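Local structure of Cyclo(L-leucyl-L-phenylalanyl) synthase (Streptomyces noursei, 3OQV) at residues V65-H70 and L176-A181; A130-T135 and E182-A187; E150-A155 and T206-F211. The protein catalyses ATP-independent formation of cyclo(L-phenylalanyl-L-leucyl), a precursor of the antibacterial albonoursin, from the two aminoacyl-tRNAs. All blocks are in the same frame, centred on the assembly; numbering follows the deposited sequence.

Contact 1. Residues V65-H70 and L176-A181; sequences VYVDTH and LNYVLA. With PO4 (phosphate ion), chain D; PO4 (phosphate ion), chain C.
T69 and Y178 meet through one water that three oxygens grip: it donates to T69 O at 3.0 Å and to Y178 O, and it is also hydrogen-bonded to the hydroxyl T69 OG1. No direct hydrogen bond joins 65-70 to 176-181, so waters carry the polar part of the contact. A second water donates to V67 O and bridges to Y178 OH. Y178 OH also lies 2.9 Å from O2 of a phosphate ion. A chi1 of -176° sends Y178 CG out from the helix, anti to the backbone N. Further along the ring, Y178 CE1 lies 3.6 Å from V67 CG1. H70, in a left-handed backbone conformation (phi 74°), turns its ring onto the helix. N177 CB makes a CH-pi contact over one face, 4.0 Å from the H70 ring centroid, while A181 CB sits at the ring edge, 3.7 Å from H70 CD2. H70 NE2 donates to O1 of the other phosphate at 2.6 Å, the N-H...O angle being 160°. Its ND1 is hydrogen-bonded to E73, which also takes N177 ND2; with a carboxylate at ND1 and a phosphate at NE2, the ring is likely to be favoured in its protonated form. Y178 and A181 belong to the substrate-binding residues assigned by similarity, and V67 borders the bound dithiane diol. In the Rossmann-fold sheet, strand 59-67 runs between strands 29-37 and 114-118, and helix 169-193 lies against its end, with helix 143-158 packing on Y178 through V156.

Contact 2. Residues A130-T135 and E182-A187; sequences AVRERT and EAPLFA. With DTD (dithiane diol), chain B; PO4 (phosphate ion), chain D.
R132 and P184 mark the point where helices 126-141 and 169-193 come nearest, the local axes 8.7 Å apart and almost perpendicular, at 92°. The second helix is kinked here, since P184 has no N-H to bond to the preceding turn and L185 N bonds to E182 O instead of A181 O. P184 carries most of the contact: the V131 and P184 side chains cross obliquely, V131 CG1 3.6 Å from P184 CB, and R132 CB packs 3.8 Å from P184 CG. A bend at chi2 (80°) keeps R132 CD close as well, 3.9 Å from P184 CG. T135 CG2 lies 3.8 Å from A187 CB. The T135 side chain crosses that of P184 at about a right angle, T135 OG1 3.7 Å from P184 CG. R132 NE forms a salt bridge with D136 and NH1 bonds to Y128 OH, while NH1 and NH2 make weak hydrogen bonds to phosphate oxygens O1 and O2. An alanine here would probably leave D136 without its cationic mate, the phosphate without two weak bonds and P184 CG without the cover of R132 CD. E182 OE2, 3.6 Å from C4 of the dithiane diol, places E182 in that pocket; by similarity it could have a critical role in catalysis. The joint is thus mostly apolar, with R132's charge paired to D136 and the phosphate, and E182 turned toward the pocket.

Contact 3. Residues E150-A155 and T206-F211; sequences EDMVRA and TPITAF
M152 and A155 meet P207 and A210 at the closely packed part of this helix pair. M152 stretches out with CG anti to the backbone N (chi1 -166°) and the rest of its chain extended; M152 CG lies 3.4 Å from P207 O, and M152 SD 4.0 Å from F211 CB. Its methyl M152 CE ends 4.2 Å from I208 CD1. A155 CB packs against both P207 CA, at 3.8 Å, and A210 CB, at 3.9 Å; side chains this small let the local axes approach to 7.6 Å. Segments 150-155 and 207-211 run roughly antiparallel, at 157°. The first belongs to helix 143-158, the second to helix 207-212, which lies in the beta-alpha-beta crossover between parallel strands 198-202 and 225-229 of the Rossmann fold. At the start of that helix T206 O accepts from both T209 N and T209 OG1, the hydroxyl bond being 2.7 Å long. M152 also touches E182 and F186 of helix 169-193, and I208 lines the dithiane diol pocket. The other margin is looser: D151 offers little more than its carbonyl, D151 O lying 3.9 Å from A210 CB, while the side chains of E150 and R154 stand exposed to solvent.

Overall arrangement
Helix 169-193 ties the set together: it supplies 176-181 to contact 1 and, directly after, 182-187 to contact 2, whose centres lie about 11 Å apart. Contact 3 does not use it, but its helix 143-158 precedes it in the chain and packs on it, V153 touching V179. The centre of contact 3 is about 13 Å from that of contact 1 and 16 Å from that of contact 2. Along the chain all pairs interlock, the first partners coming at 65-70, 130-135 and 150-155 before their mates. V67, E182 and I208, one from each contact, line the same dithiane diol pocket, so distant parts of the Rossmann-like domain converge on one site.

Contact 1. Residues V65-H70 and L176-A181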
loop_
_atom_site.group_PDB
_atom_site.type_symbol
_atom_site.label_atom_id
_atom_site.label_comp_id
_atom_site.label_asym_id
_atom_site.label_seq_id
_atom_site.Cartn_x
_atom_site.Cartn_y
_atom_site.Cartn_z
ATOM N N VAL A 65 -4.452 -5.641 0.741
ATOM C CA VAL A 65 -4.694 -4.611 1.730
ATOM C C VAL A 65 -5.010 -3.332 0.986
ATOM O O VAL A 65 -4.218 -2.858 0.172
ATOM C CB VAL A 65 -3.492 -4.417 2.665
ATOM C CG1 VAL A 65 -3.772 -3.333 3.702
ATOM C CG2 VAL A 65 -3.146 -5.753 3.352
ATOM N N TYR A 66 -6.198 -2.794 1.229
ATOM C CA TYR A 66 -6.527 -1.501 0.675
ATOM C C TYR A 66 -6.383 -0.390 1.718
ATOM O O TYR A 66 -6.671 -0.582 2.900
ATOM C CB TYR A 66 -7.912 -1.520 0.026
ATOM C CG TYR A 66 -9.060 -1.727 0.978
ATOM C CD1 TYR A 66 -9.762 -0.634 1.485
ATOM C CD2 TYR A 66 -9.525 -3.004 1.274
ATOM C CE1 TYR A 66 -10.848 -0.798 2.319
ATOM C CE2 TYR A 66 -10.648 -3.182 2.103
ATOM C CZ TYR A 66 -11.296 -2.066 2.615
ATOM O OH TYR A 66 -12.391 -2.195 3.441
ATOM N N VAL A 67 -5.769 0.709 1.304
ATOM C CA VAL A 67 -5.320 1.718 2.259
ATOM C C VAL A 67 -6.419 2.756 2.464
ATOM O O VAL A 67 -6.677 3.587 1.595
ATOM C CB VAL A 67 -4.050 2.409 1.770
ATOM C CG1 VAL A 67 -3.530 3.365 2.847
ATOM C CG2 VAL A 67 -2.998 1.366 1.430
ATOM N N ASP A 68 -7.076 2.680 3.612
ATOM C CA ASP A 68 -8.254 3.487 3.889
ATOM C C ASP A 68 -7.938 4.560 4.928
ATOM O O ASP A 68 -8.807 5.339 5.297
ATOM C CB ASP A 68 -9.430 2.607 4.343
ATOM C CG ASP A 68 -9.121 1.799 5.602
ATOM O OD1 ASP A 68 -7.951 1.414 5.820
ATOM O OD2 ASP A 68 -10.073 1.511 6.358
ATOM N N THR A 69 -6.671 4.658 5.321
ATOM C CA THR A 69 -6.291 5.432 6.504
ATOM C C THR A 69 -5.624 6.747 6.117
ATOM O O THR A 69 -4.819 6.788 5.176
ATOM C CB THR A 69 -5.320 4.635 7.400
ATOM O OG1 THR A 69 -4.325 4.010 6.582
ATOM C CG2 THR A 69 -6.077 3.560 8.162
ATOM N N HIS A 70 -5.938 7.809 6.860
ATOM C CA HIS A 70 -5.202 9.078 6.784
ATOM C C HIS A 70 -5.486 9.883 5.518
ATOM O O HIS A 70 -4.876 10.927 5.296
ATOM C CB HIS A 70 -3.692 8.849 6.942
ATOM C CG HIS A 70 -3.300 8.319 8.290
ATOM N ND1 HIS A 70 -3.589 8.986 9.461
ATOM C CD2 HIS A 70 -2.706 7.155 8.657
ATOM C CE1 HIS A 70 -3.159 8.274 10.490
ATOM N NE2 HIS A 70 -2.617 7.160 10.028
ATOM N N LEU A 176 3.166 12.034 5.876
ATOM C CA LEU A 176 3.973 11.286 6.815
ATOM C C LEU A 176 3.129 10.292 7.610
ATOM O O LEU A 176 3.485 9.115 7.722
ATOM C CB LEU A 176 4.713 12.239 7.756
ATOM C CG LEU A 176 5.692 11.578 8.731
ATOM C CD1 LEU A 176 6.693 10.688 8.004
ATOM C CD2 LEU A 176 6.421 12.655 9.550
ATOM N N ASN A 177 2.011 10.761 8.156
ATOM C CA ASN A 177 1.072 9.890 8.857
ATOM C C ASN A 177 0.676 8.706 7.983
ATOM O O ASN A 177 0.590 7.567 8.448
ATOM C CB ASN A 177 -0.186 10.669 9.244
ATOM C CG ASN A 177 0.065 11.661 10.353
ATOM O OD1 ASN A 177 1.055 11.564 11.065
ATOM N ND2 ASN A 177 -0.863 12.583 10.544
ATOM N N TYR A 178 0.366 9.015 6.729
ATOM C CA TYR A 178 -0.061 8.037 5.740
ATOM C C TYR A 178 1.047 7.005 5.502
ATOM O O TYR A 178 0.802 5.799 5.483
ATOM C CB TYR A 178 -0.394 8.780 4.437
ATOM C CG TYR A 178 -0.950 7.914 3.334
ATOM C CD1 TYR A 178 -2.321 7.689 3.219
ATOM C CD2 TYR A 178 -0.114 7.364 2.377
ATOM C CE1 TYR A 178 -2.830 6.884 2.211
ATOM C CE2 TYR A 178 -0.617 6.559 1.363
ATOM C CZ TYR A 178 -1.972 6.324 1.288
ATOM O OH TYR A 178 -2.470 5.536 0.269
ATOM N N VAL A 179 2.269 7.487 5.330
ATOM C CA VAL A 179 3.368 6.614 4.934
ATOM C C VAL A 179 3.833 5.760 6.121
ATOM O O VAL A 179 4.075 4.565 5.962
ATOM C CB VAL A 179 4.549 7.419 4.368
ATOM C CG1 VAL A 179 5.859 6.599 4.444
ATOM C CG2 VAL A 179 4.256 7.850 2.916
ATOM N N LEU A 180 3.901 6.357 7.310
ATOM C CA LEU A 180 4.240 5.601 8.516
ATOM C C LEU A 180 3.243 4.492 8.856
ATOM O O LEU A 180 3.628 3.498 9.456
ATOM C CB LEU A 180 4.432 6.524 9.730
ATOM C CG LEU A 180 5.630 7.468 9.617
ATOM C CD1 LEU A 180 5.822 8.271 10.897
ATOM C CD2 LEU A 180 6.905 6.708 9.251
ATOM N N ALA A 181 1.958 4.703 8.558
ATOM C CA ALA A 181 0.961 3.638 8.675
ATOM C C ALA A 181 1.248 2.453 7.737
ATOM O O ALA A 181 0.932 1.312 8.064
ATOM C CB ALA A 181 -0.467 4.190 8.442
HETATM P P PO4 D . -2.283 5.579 13.119
HETATM O O1 PO4 D . -2.079 5.170 11.673
HETATM O O2 PO4 D . -1.245 6.623 13.463
HETATM O O3 PO4 D . -3.675 6.133 13.318
HETATM O O4 PO4 D . -2.122 4.373 14.013
HETATM P P PO4 C . 0.634 4.574 -1.648
HETATM O O1 PO4 C . 0.036 5.873 -2.139
HETATM O O2 PO4 C . -0.386 3.873 -0.775
HETATM O O3 PO4 C . 1.024 3.712 -2.818
HETATM O O4 PO4 C . 1.867 4.896 -0.827
HETATM O O HOH W 1 -4.949 5.380 -0.113
HETATM O O HOH W 2 -2.251 5.304 5.474
#

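Contact 2. Residues A130-T135 and E182-A187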
loop_
_atom_site.group_PDB
_atom_site.type_symbol
_atom_site.label_atom_id
_atom_site.label_comp_id
_atom_site.label_asym_id
_atom_site.label_seq_id
_atom_site.Cartn_x
_atom_site.Cartn_y
_atom_site.Cartn_z
ATOM N N ALA A 130 3.284 -4.805 16.630
ATOM C CA ALA A 130 4.658 -5.124 17.019
ATOM C C ALA A 130 5.652 -4.571 15.990
ATOM O O ALA A 130 6.725 -4.071 16.348
ATOM C CB ALA A 130 4.830 -6.620 17.200
ATOM N N VAL A 131 5.297 -4.678 14.712
ATOM C CA VAL A 131 6.165 -4.189 13.658
ATOM C C VAL A 131 6.191 -2.671 13.671
ATOM O O VAL A 131 7.241 -2.059 13.499
ATOM C CB VAL A 131 5.748 -4.729 12.272
ATOM C CG1 VAL A 131 6.595 -4.084 11.171
ATOM C CG2 VAL A 131 5.883 -6.247 12.248
ATOM N N ARG A 132 5.028 -2.063 13.889
ATOM C CA ARG A 132 4.903 -0.615 13.873
ATOM C C ARG A 132 5.743 0.060 14.960
ATOM O O ARG A 132 6.348 1.096 14.722
ATOM C CB ARG A 132 3.427 -0.223 14.009
ATOM C CG ARG A 132 3.166 1.259 14.186
ATOM C CD ARG A 132 3.214 1.998 12.876
ATOM N NE ARG A 132 3.012 3.435 13.061
ATOM C CZ ARG A 132 1.884 4.085 12.789
ATOM N NH1 ARG A 132 0.829 3.436 12.313
ATOM N NH2 ARG A 132 1.823 5.396 12.966
ATOM N N GLU A 133 5.778 -0.532 16.146
ATOM C CA GLU A 133 6.752 -0.151 17.159
ATOM C C GLU A 133 8.147 0.005 16.535
ATOM O O GLU A 133 8.845 0.997 16.773
ATOM C CB GLU A 133 6.764 -1.201 18.275
ATOM C CG GLU A 133 7.416 -0.750 19.579
ATOM C CD GLU A 133 7.676 -1.908 20.540
ATOM O OE1 GLU A 133 6.812 -2.806 20.654
ATOM O OE2 GLU A 133 8.752 -1.922 21.178
ATOM N N ARG A 134 8.526 -0.959 15.700
ATOM C CA ARG A 134 9.882 -1.025 15.165
ATOM C C ARG A 134 10.107 0.010 14.070
ATOM O O ARG A 134 11.146 0.665 14.044
ATOM C CB ARG A 134 10.185 -2.420 14.615
ATOM C CG ARG A 134 10.714 -3.388 15.648
ATOM C CD ARG A 134 10.861 -4.772 15.042
ATOM N NE ARG A 134 10.080 -5.752 15.788
ATOM C CZ ARG A 134 9.309 -6.682 15.239
ATOM N NH1 ARG A 134 9.212 -6.792 13.916
ATOM N NH2 ARG A 134 8.652 -7.524 16.024
ATOM N N THR A 135 9.143 0.147 13.158
ATOM C CA THR A 135 9.252 1.137 12.086
ATOM C C THR A 135 9.196 2.588 12.592
ATOM O O THR A 135 9.947 3.436 12.115
ATOM C CB THR A 135 8.201 0.927 10.955
ATOM O OG1 THR A 135 6.871 0.949 11.502
ATOM C CG2 THR A 135 8.444 -0.384 10.223
ATOM N N GLU A 182 1.789 2.744 6.555
ATOM C CA GLU A 182 2.072 1.727 5.528
ATOM C C GLU A 182 3.384 0.995 5.790
ATOM O O GLU A 182 3.612 -0.104 5.274
ATOM C CB GLU A 182 2.151 2.391 4.149
ATOM C CG GLU A 182 0.799 2.872 3.618
ATOM C CD GLU A 182 0.867 3.278 2.155
ATOM O OE1 GLU A 182 1.880 3.879 1.755
ATOM O OE2 GLU A 182 -0.061 2.949 1.384
ATOM N N ALA A 183 4.252 1.624 6.573
ATOM C CA ALA A 183 5.646 1.202 6.681
ATOM C C ALA A 183 5.846 -0.226 7.207
ATOM O O ALA A 183 6.735 -0.929 6.729
ATOM C CB ALA A 183 6.444 2.200 7.527
ATOM N N PRO A 184 5.055 -0.645 8.217
ATOM C CA PRO A 184 5.134 -2.047 8.646
ATOM C C PRO A 184 5.005 -3.026 7.480
ATOM O O PRO A 184 5.681 -4.065 7.457
ATOM C CB PRO A 184 3.942 -2.180 9.600
ATOM C CG PRO A 184 3.874 -0.796 10.249
ATOM C CD PRO A 184 4.178 0.153 9.099
ATOM N N LEU A 185 4.173 -2.680 6.506
ATOM C CA LEU A 185 3.946 -3.551 5.354
ATOM C C LEU A 185 5.118 -3.536 4.369
ATOM O O LEU A 185 5.511 -4.583 3.854
ATOM C CB LEU A 185 2.637 -3.194 4.641
ATOM C CG LEU A 185 1.373 -3.710 5.348
ATOM C CD1 LEU A 185 1.165 -2.979 6.670
ATOM C CD2 LEU A 185 0.140 -3.547 4.472
ATOM N N PHE A 186 5.728 -2.370 4.165
ATOM C CA PHE A 186 6.858 -2.316 3.250
ATOM C C PHE A 186 8.226 -2.631 3.866
ATOM O O PHE A 186 9.147 -3.015 3.156
ATOM C CB PHE A 186 6.842 -1.076 2.318
ATOM C CG PHE A 186 6.988 0.258 3.022
ATOM C CD1 PHE A 186 8.228 0.689 3.463
ATOM C CD2 PHE A 186 5.934 1.167 3.020
ATOM C CE1 PHE A 186 8.386 1.946 4.032
ATOM C CE2 PHE A 186 6.089 2.446 3.566
ATOM C CZ PHE A 186 7.322 2.845 4.038
ATOM N N ALA A 187 8.300 -2.629 5.196
ATOM C CA ALA A 187 9.538 -2.967 5.882
ATOM C C ALA A 187 9.558 -4.412 6.364
ATOM O O ALA A 187 10.621 -5.028 6.456
ATOM C CB ALA A 187 9.789 -2.005 7.041
HETATM S S1 DTD B . 2.528 -0.902 0.817
HETATM C C1 DTD B . 3.029 -0.037 -0.634
HETATM C C2 DTD B . 1.972 -0.276 -1.704
HETATM O O2 DTD B . 2.531 -0.043 -3.003
HETATM C C3 DTD B . 0.768 0.623 -1.437
HETATM O O3 DTD B . 0.116 0.996 -2.658
HETATM C C4 DTD B . -0.231 -0.074 -0.521
HETATM S S4 DTD B . 0.550 -0.624 0.965
HETATM P P PO4 D . -2.283 5.579 13.119
HETATM O O1 PO4 D . -2.079 5.170 11.673
HETATM O O2 PO4 D . -1.245 6.623 13.463
HETATM O O3 PO4 D . -3.675 6.133 13.318
HETATM O O4 PO4 D . -2.122 4.373 14.013
#

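Contact 3. Residues E150-A155 and T206-F211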
loop_
_atom_site.group_PDB
_atom_site.type_symbol
_atom_site.label_atom_id
_atom_site.label_comp_id
_atom_site.label_asym_id
_atom_site.label_seq_id
_atom_site.Cartn_x
_atom_site.Cartn_y
_atom_site.Cartn_z
ATOM N N GLU A 150 10.666 9.839 3.854
ATOM C CA GLU A 150 10.342 11.215 3.512
ATOM C C GLU A 150 10.247 11.396 2.004
ATOM O O GLU A 150 9.359 12.085 1.503
ATOM C CB GLU A 150 11.396 12.164 4.101
ATOM C CG GLU A 150 11.350 12.251 5.621
ATOM C CD GLU A 150 12.552 12.964 6.231
ATOM O OE1 GLU A 150 13.478 13.351 5.483
ATOM O OE2 GLU A 150 12.567 13.140 7.470
ATOM N N ASP A 151 11.146 10.748 1.270
ATOM C CA ASP A 151 11.048 10.737 -0.188
ATOM C C ASP A 151 9.734 10.138 -0.659
ATOM O O ASP A 151 9.083 10.666 -1.566
ATOM C CB ASP A 151 12.235 9.988 -0.811
ATOM C CG ASP A 151 13.543 10.757 -0.680
ATOM O OD1 ASP A 151 13.496 11.989 -0.429
ATOM O OD2 ASP A 151 14.618 10.126 -0.812
ATOM N N MET A 152 9.322 9.062 0.001
ATOM C CA MET A 152 8.029 8.462 -0.258
ATOM C C MET A 152 6.882 9.414 0.056
ATOM O O MET A 152 5.923 9.483 -0.700
ATOM C CB MET A 152 7.844 7.172 0.550
ATOM C CG MET A 152 6.669 6.347 0.065
ATOM S SD MET A 152 6.584 4.741 0.872
ATOM C CE MET A 152 4.965 4.208 0.338
ATOM N N VAL A 153 6.974 10.115 1.187
ATOM C CA VAL A 153 5.987 11.144 1.516
ATOM C C VAL A 153 5.820 12.153 0.369
ATOM O O VAL A 153 4.702 12.463 -0.046
ATOM C CB VAL A 153 6.325 11.873 2.838
ATOM C CG1 VAL A 153 5.444 13.119 3.007
ATOM C CG2 VAL A 153 6.157 10.917 4.042
ATOM N N ARG A 154 6.933 12.626 -0.169
ATOM C CA ARG A 154 6.878 13.578 -1.263
ATOM C C ARG A 154 6.219 12.990 -2.498
ATOM O O ARG A 154 5.429 13.664 -3.159
ATOM C CB ARG A 154 8.275 14.112 -1.584
ATOM C CG ARG A 154 8.898 14.841 -0.407
ATOM C CD ARG A 154 10.086 15.711 -0.792
ATOM N NE ARG A 154 10.460 16.547 0.346
ATOM C CZ ARG A 154 10.035 17.793 0.544
ATOM N NH1 ARG A 154 9.333 18.424 -0.389
ATOM N NH2 ARG A 154 10.379 18.434 1.650
ATOM N N ALA A 155 6.514 11.726 -2.789
ATOM C CA ALA A 155 5.866 11.047 -3.907
ATOM C C ALA A 155 4.365 10.915 -3.697
ATOM O O ALA A 155 3.591 11.138 -4.619
ATOM C CB ALA A 155 6.508 9.676 -4.175
ATOM N N THR A 206 5.035 4.393 -8.739
ATOM C CA THR A 206 4.250 4.581 -7.525
ATOM C C THR A 206 5.135 4.987 -6.353
ATOM O O THR A 206 6.360 4.841 -6.419
ATOM C CB THR A 206 3.418 3.323 -7.174
ATOM O OG1 THR A 206 4.286 2.196 -7.010
ATOM C CG2 THR A 206 2.430 3.026 -8.285
ATOM N N PRO A 207 4.526 5.531 -5.285
ATOM C CA PRO A 207 5.341 6.106 -4.221
ATOM C C PRO A 207 6.344 5.139 -3.566
ATOM O O PRO A 207 7.405 5.573 -3.126
ATOM C CB PRO A 207 4.298 6.581 -3.209
ATOM C CG PRO A 207 3.145 7.018 -4.089
ATOM C CD PRO A 207 3.115 5.966 -5.192
ATOM N N ILE A 208 5.999 3.860 -3.460
ATOM C CA ILE A 208 6.935 2.876 -2.899
ATOM C C ILE A 208 8.266 2.842 -3.665
ATOM O O ILE A 208 9.324 2.613 -3.074
ATOM C CB ILE A 208 6.326 1.460 -2.832
ATOM C CG1 ILE A 208 7.228 0.515 -2.026
ATOM C CG2 ILE A 208 6.094 0.910 -4.233
ATOM C CD1 ILE A 208 7.328 0.851 -0.552
ATOM N N THR A 209 8.227 3.159 -4.959
ATOM C CA THR A 209 9.447 3.145 -5.751
ATOM C C THR A 209 10.380 4.285 -5.360
ATOM O O THR A 209 11.594 4.182 -5.533
ATOM C CB THR A 209 9.176 3.182 -7.267
ATOM O OG1 THR A 209 8.688 4.477 -7.633
ATOM C CG2 THR A 209 8.153 2.109 -7.656
ATOM N N ALA A 210 9.833 5.327 -4.743
ATOM C CA ALA A 210 10.669 6.387 -4.177
ATOM C C ALA A 210 11.400 5.929 -2.917
ATOM O O ALA A 210 12.585 6.209 -2.745
ATOM C CB ALA A 210 9.839 7.650 -3.905
ATOM N N PHE A 211 10.716 5.163 -2.068
ATOM C CA PHE A 211 11.365 4.508 -0.935
ATOM C C PHE A 211 12.468 3.556 -1.403
ATOM O O PHE A 211 13.570 3.539 -0.851
ATOM C CB PHE A 211 10.330 3.757 -0.080
ATOM C CG PHE A 211 10.927 2.981 1.058
ATOM C CD1 PHE A 211 11.286 3.616 2.239
ATOM C CD2 PHE A 211 11.176 1.623 0.930
ATOM C CE1 PHE A 211 11.892 2.907 3.263
ATOM C CE2 PHE A 211 11.777 0.912 1.952
ATOM C CZ PHE A 211 12.127 1.554 3.121
#